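Local coordinates for protein probable FAD-dependent oxidoreductase PA4991 (Pseudomonas aeruginosa PAO1, PDB 5EZ7) that binds one FAD per subunit and probably acts as an FAD-dependent oxidoreductase of the DAO family, on a physiological substrate that is still unknown, at residues A[19-24]-A[77-82]; A[23-28]-A[352-357]. One frame throughout, in Å; residues are numbered along the deposited sequence.

Contact 1: A[19-24]-A[77-82]; sequences GLWLNA and RRWRAC
Two indole torsions set the meeting of W21 and W79. The first ring leaves helix 17-28 with CG anti to the backbone N (chi1 -174°) and reaches toward helix 75-82; the second, with CG anti to its carbonyl carbon (chi1 -73°), carries its six-membered part to meet it. Since the CA atoms of the pair lie 11.3 Å apart, the indoles do the bridging that the backbones do not. CZ3 of W21 sits 3.6 Å from CZ3 of W79, above one face of the W79 ring and displaced toward its rim. The ring planes are inclined at 45° and the six-membered centroids are 4.6 Å apart, an oblique pair that is neither a stack nor edge-to-face. C82 completes the group with SG 3.9 Å from CH2 of W21, an oblique sulfur-aromatic contact. Around them, P351 of helix 350-364 touches both tryptophans, and L91 packs on W21 and C82. The W79 pyrrole nitrogen, NE1, donates to the carbonyl O of A348, a residue of the FAD site, while W21 NE1 makes a weak bond to E88. Dispersion thus joins outer carbons of W21 to one face of W79 and to C82 SG, and each indole N-H is satisfied elsewhere.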
# COMPACT_ATOMS: atom_id res chain seq x y z
N GLY A 19 -0.48 -4.29 -7.55
CA GLY A 19 -1.14 -4.71 -8.78
C GLY A 19 -1.64 -3.55 -9.63
O GLY A 19 -1.62 -3.60 -10.85
N LEU A 20 -2.12 -2.51 -8.98
CA LEU A 20 -2.70 -1.38 -9.68
C LEU A 20 -1.60 -0.52 -10.28
O LEU A 20 -1.77 0.02 -11.35
CB LEU A 20 -3.57 -0.56 -8.74
CG LEU A 20 -5.01 -1.01 -8.45
CD1 LEU A 20 -5.63 -0.17 -7.33
CD2 LEU A 20 -5.90 -0.91 -9.70
N TRP A 21 -0.49 -0.40 -9.58
CA TRP A 21 0.60 0.43 -10.05
C TRP A 21 1.19 -0.26 -11.22
O TRP A 21 1.32 0.33 -12.26
CB TRP A 21 1.67 0.67 -8.97
CG TRP A 21 2.71 1.63 -9.39
CD1 TRP A 21 3.70 1.42 -10.28
CD2 TRP A 21 2.83 3.00 -8.96
NE1 TRP A 21 4.44 2.57 -10.44
CE2 TRP A 21 3.95 3.53 -9.62
CE3 TRP A 21 2.11 3.81 -8.08
CZ2 TRP A 21 4.36 4.86 -9.44
CZ3 TRP A 21 2.53 5.12 -7.88
CH2 TRP A 21 3.65 5.63 -8.55
N LEU A 22 1.51 -1.54 -11.06
CA LEU A 22 2.03 -2.35 -12.18
C LEU A 22 1.09 -2.31 -13.35
O LEU A 22 1.53 -2.18 -14.49
CB LEU A 22 2.20 -3.80 -11.76
CG LEU A 22 2.52 -4.84 -12.86
CD1 LEU A 22 3.90 -4.56 -13.48
CD2 LEU A 22 2.45 -6.27 -12.30
N ASN A 23 -0.20 -2.47 -13.10
CA ASN A 23 -1.15 -2.44 -14.20
C ASN A 23 -1.04 -1.12 -14.97
O ASN A 23 -1.05 -1.10 -16.18
CB ASN A 23 -2.57 -2.64 -13.68
CG ASN A 23 -3.60 -2.88 -14.78
OD1 ASN A 23 -3.38 -3.70 -15.67
ND2 ASN A 23 -4.74 -2.21 -14.69
N ALA A 24 -0.93 -0.02 -14.25
CA ALA A 24 -0.89 1.27 -14.88
C ALA A 24 0.39 1.45 -15.73
O ALA A 24 0.33 1.97 -16.83
CB ALA A 24 -1.00 2.34 -13.82
N ARG A 77 11.30 10.92 -4.52
CA ARG A 77 11.46 11.62 -5.80
C ARG A 77 10.54 11.02 -6.88
O ARG A 77 9.77 11.72 -7.53
CB ARG A 77 12.92 11.60 -6.24
CG ARG A 77 13.23 12.37 -7.53
CD ARG A 77 14.64 12.05 -8.05
NE ARG A 77 14.80 10.65 -8.45
CZ ARG A 77 14.36 10.12 -9.59
NH1 ARG A 77 13.73 10.86 -10.49
NH2 ARG A 77 14.55 8.82 -9.86
N ARG A 78 10.61 9.72 -7.05
CA ARG A 78 9.77 9.06 -8.05
C ARG A 78 8.25 9.30 -7.88
O ARG A 78 7.57 9.58 -8.85
CB ARG A 78 10.12 7.59 -8.13
CG ARG A 78 11.47 7.39 -8.82
CD ARG A 78 11.88 5.93 -8.97
NE ARG A 78 10.98 5.19 -9.84
CZ ARG A 78 11.08 3.88 -10.06
NH1 ARG A 78 12.04 3.17 -9.47
NH2 ARG A 78 10.19 3.27 -10.86
N TRP A 79 7.73 9.24 -6.66
CA TRP A 79 6.30 9.47 -6.42
C TRP A 79 5.92 10.91 -6.62
O TRP A 79 4.88 11.20 -7.21
CB TRP A 79 5.93 9.06 -5.00
CG TRP A 79 5.88 7.61 -4.79
CD1 TRP A 79 6.92 6.80 -4.69
CD2 TRP A 79 4.73 6.82 -4.61
NE1 TRP A 79 6.51 5.52 -4.45
CE2 TRP A 79 5.16 5.51 -4.40
CE3 TRP A 79 3.36 7.09 -4.61
CZ2 TRP A 79 4.29 4.46 -4.19
CZ3 TRP A 79 2.49 6.04 -4.39
CH2 TRP A 79 2.96 4.74 -4.17
N ARG A 80 6.78 11.82 -6.16
CA ARG A 80 6.64 13.25 -6.43
C ARG A 80 6.52 13.53 -7.92
O ARG A 80 5.56 14.17 -8.36
CB ARG A 80 7.82 14.04 -5.82
CG ARG A 80 7.86 15.55 -6.11
CD ARG A 80 7.01 16.38 -5.17
NE ARG A 80 7.56 16.38 -3.81
CZ ARG A 80 7.00 16.98 -2.75
NH1 ARG A 80 5.86 17.68 -2.84
NH2 ARG A 80 7.60 16.87 -1.56
N ALA A 81 7.46 13.03 -8.71
CA ALA A 81 7.41 13.26 -10.15
C ALA A 81 6.03 12.93 -10.73
O ALA A 81 5.54 13.64 -11.59
CB ALA A 81 8.49 12.45 -10.84
N CYS A 82 5.39 11.88 -10.24
CA CYS A 82 4.11 11.44 -10.81
C CYS A 82 3.00 12.44 -10.64
O CYS A 82 2.04 12.42 -11.41
CB CYS A 82 3.65 10.09 -10.24
SG CYS A 82 4.85 8.79 -10.58

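Contact 2: A[23-28]-A[352-357]; sequences NARLRR and DFADRV
The ionic part of this interface is a salt bridge between R25 of helix 17-28 and D355 of helix 350-364. Both terminal nitrogens of R25, NH1 and NH2, converge on a single carboxylate oxygen: NH2 lies 2.7 Å from D355 OD1 with an N-H...O angle of 141°, whereas NH1, at 3.2 Å from the same OD1, adds a weak bond. This is a forked grip and not the paired, two-oxygen arrangement, since OD1 takes both and OD2 neither; the guanidinium and carboxylate planes are turned 50° apart. OD1 is approached on its anti side, and it stands somewhat out of the guanidinium plane. Turns at chi2 and chi3 bend the R25 chain and bring its head to D355.

The second interaction is van der Waals contact. The methyl of A354 lies over one face of the guanidinium, with CB 3.5 Å from R25 NH1, and also approaches the aliphatic CG of R25 at 4.1 Å. The guanidinium covers this methyl at the point where the backbones are nearest, the CA atoms of R25 and A354 being 7.2 Å apart.

Further polar partners enlarge the ionic group. R25 NH1 forms a salt bridge with E88 and a weak bond to the carbonyl O of P351, and D355 OD2 has a second partner on helix 75-82. Separately, within segment 352-357, R356 NE meets D352 OD2 at 2.9 Å in a salt bridge of its own, whose hydrogen bond is weak. The partly exposed charges of R25 and D355 are therefore shared among several groups, and the opposite charges nearby would be expected to favour the ionised form of each.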
# COMPACT_ATOMS: atom_id res chain seq x y z
N ASN A 23 -0.20 -2.47 -13.10
CA ASN A 23 -1.15 -2.44 -14.20
C ASN A 23 -1.04 -1.12 -14.97
O ASN A 23 -1.05 -1.10 -16.18
CB ASN A 23 -2.57 -2.64 -13.68
CG ASN A 23 -3.60 -2.88 -14.78
OD1 ASN A 23 -3.38 -3.70 -15.67
ND2 ASN A 23 -4.74 -2.21 -14.69
N ALA A 24 -0.93 -0.02 -14.25
CA ALA A 24 -0.89 1.27 -14.88
C ALA A 24 0.39 1.45 -15.73
O ALA A 24 0.33 1.97 -16.83
CB ALA A 24 -1.00 2.34 -13.82
N ARG A 25 1.53 1.03 -15.20
CA ARG A 25 2.78 1.00 -15.94
C ARG A 25 2.71 0.18 -17.25
O ARG A 25 3.18 0.64 -18.32
CB ARG A 25 3.89 0.44 -15.03
CG ARG A 25 4.37 1.45 -13.97
CD ARG A 25 5.45 2.43 -14.47
NE ARG A 25 6.66 1.65 -14.78
CZ ARG A 25 7.53 1.17 -13.88
NH1 ARG A 25 7.45 1.44 -12.56
NH2 ARG A 25 8.53 0.42 -14.32
N LEU A 26 2.13 -1.03 -17.17
CA LEU A 26 2.07 -1.93 -18.30
C LEU A 26 1.21 -1.36 -19.44
O LEU A 26 1.66 -1.32 -20.62
CB LEU A 26 1.59 -3.30 -17.88
CG LEU A 26 2.62 -4.11 -17.07
CD1 LEU A 26 2.04 -5.42 -16.58
CD2 LEU A 26 3.92 -4.41 -17.81
N ARG A 27 0.02 -0.89 -19.08
CA ARG A 27 -0.86 -0.22 -20.02
C ARG A 27 -0.22 0.98 -20.66
O ARG A 27 -0.38 1.23 -21.84
CB ARG A 27 -2.07 0.27 -19.30
CG ARG A 27 -2.99 -0.84 -18.91
CD ARG A 27 -4.22 -0.23 -18.22
NE ARG A 27 -5.21 0.25 -19.17
CZ ARG A 27 -5.92 -0.57 -19.94
NH1 ARG A 27 -5.76 -1.90 -19.91
NH2 ARG A 27 -6.82 -0.06 -20.74
N ARG A 28 0.51 1.74 -19.86
CA ARG A 28 1.22 2.89 -20.38
C ARG A 28 2.29 2.47 -21.37
O ARG A 28 2.49 3.13 -22.37
CB ARG A 28 1.87 3.66 -19.24
CG ARG A 28 2.25 5.06 -19.64
CD ARG A 28 2.96 5.73 -18.48
NE ARG A 28 3.61 6.97 -18.90
CZ ARG A 28 3.46 8.17 -18.34
NH1 ARG A 28 4.15 9.20 -18.84
NH2 ARG A 28 2.64 8.38 -17.31
N ASP A 352 9.01 -0.06 -7.50
CA ASP A 352 10.14 -0.98 -7.60
C ASP A 352 9.62 -2.37 -7.96
O ASP A 352 10.25 -3.11 -8.72
CB ASP A 352 10.97 -0.99 -6.29
CG ASP A 352 12.22 -1.85 -6.40
OD1 ASP A 352 13.13 -1.47 -7.19
OD2 ASP A 352 12.30 -2.92 -5.73
N PHE A 353 8.44 -2.71 -7.45
CA PHE A 353 7.79 -3.99 -7.80
C PHE A 353 7.47 -4.03 -9.28
O PHE A 353 7.86 -4.98 -9.95
CB PHE A 353 6.55 -4.24 -6.94
CG PHE A 353 5.79 -5.49 -7.29
CD1 PHE A 353 6.23 -6.74 -6.86
CD2 PHE A 353 4.62 -5.44 -8.04
CE1 PHE A 353 5.55 -7.90 -7.17
CE2 PHE A 353 3.92 -6.60 -8.35
CZ PHE A 353 4.39 -7.82 -7.93
N ALA A 354 6.81 -2.98 -9.78
CA ALA A 354 6.63 -2.77 -11.21
C ALA A 354 7.94 -2.88 -12.02
O ALA A 354 7.98 -3.61 -12.98
CB ALA A 354 5.90 -1.46 -11.50
N ASP A 355 8.99 -2.16 -11.64
CA ASP A 355 10.32 -2.25 -12.34
C ASP A 355 10.83 -3.68 -12.42
O ASP A 355 11.38 -4.06 -13.44
CB ASP A 355 11.42 -1.45 -11.64
CG ASP A 355 11.18 0.05 -11.65
OD1 ASP A 355 10.51 0.57 -12.56
OD2 ASP A 355 11.68 0.74 -10.71
N ARG A 356 10.65 -4.46 -11.34
CA ARG A 356 11.18 -5.81 -11.29
C ARG A 356 10.41 -6.70 -12.23
O ARG A 356 11.02 -7.53 -12.92
CB ARG A 356 11.25 -6.36 -9.87
CG ARG A 356 12.53 -5.95 -9.16
CD ARG A 356 12.32 -5.69 -7.68
NE ARG A 356 13.57 -5.22 -7.03
CZ ARG A 356 14.53 -6.03 -6.56
NH1 ARG A 356 14.42 -7.36 -6.63
NH2 ARG A 356 15.64 -5.51 -6.00
N VAL A 357 9.09 -6.50 -12.31
CA VAL A 357 8.29 -7.23 -13.27
C VAL A 357 8.66 -6.82 -14.71
O VAL A 357 8.82 -7.71 -15.57
CB VAL A 357 6.78 -7.05 -13.01
CG1 VAL A 357 5.95 -7.60 -14.16
CG2 VAL A 357 6.37 -7.74 -11.70

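Helix 17-28 is the element common to the two contacts, whose centres are 8 Å apart: contact 1 uses its earlier part, contact 2 its later part, and N23 and A24 belong to both. Its partners come from far along the chain, first helix 75-82 and then helix 350-364, which also touch each other through the salt bridge of R78 with D355. Helix 17-28 also packs on helix 350-364, W21 on A354 and L22 on V357. It follows the first strand of the parallel core and carries G19 of a GxGxxG sequence, as in Rossmann-type FAD-binding domains. The contacts thus bring sequence-distant helices together beside the dinucleotide fold that holds FAD.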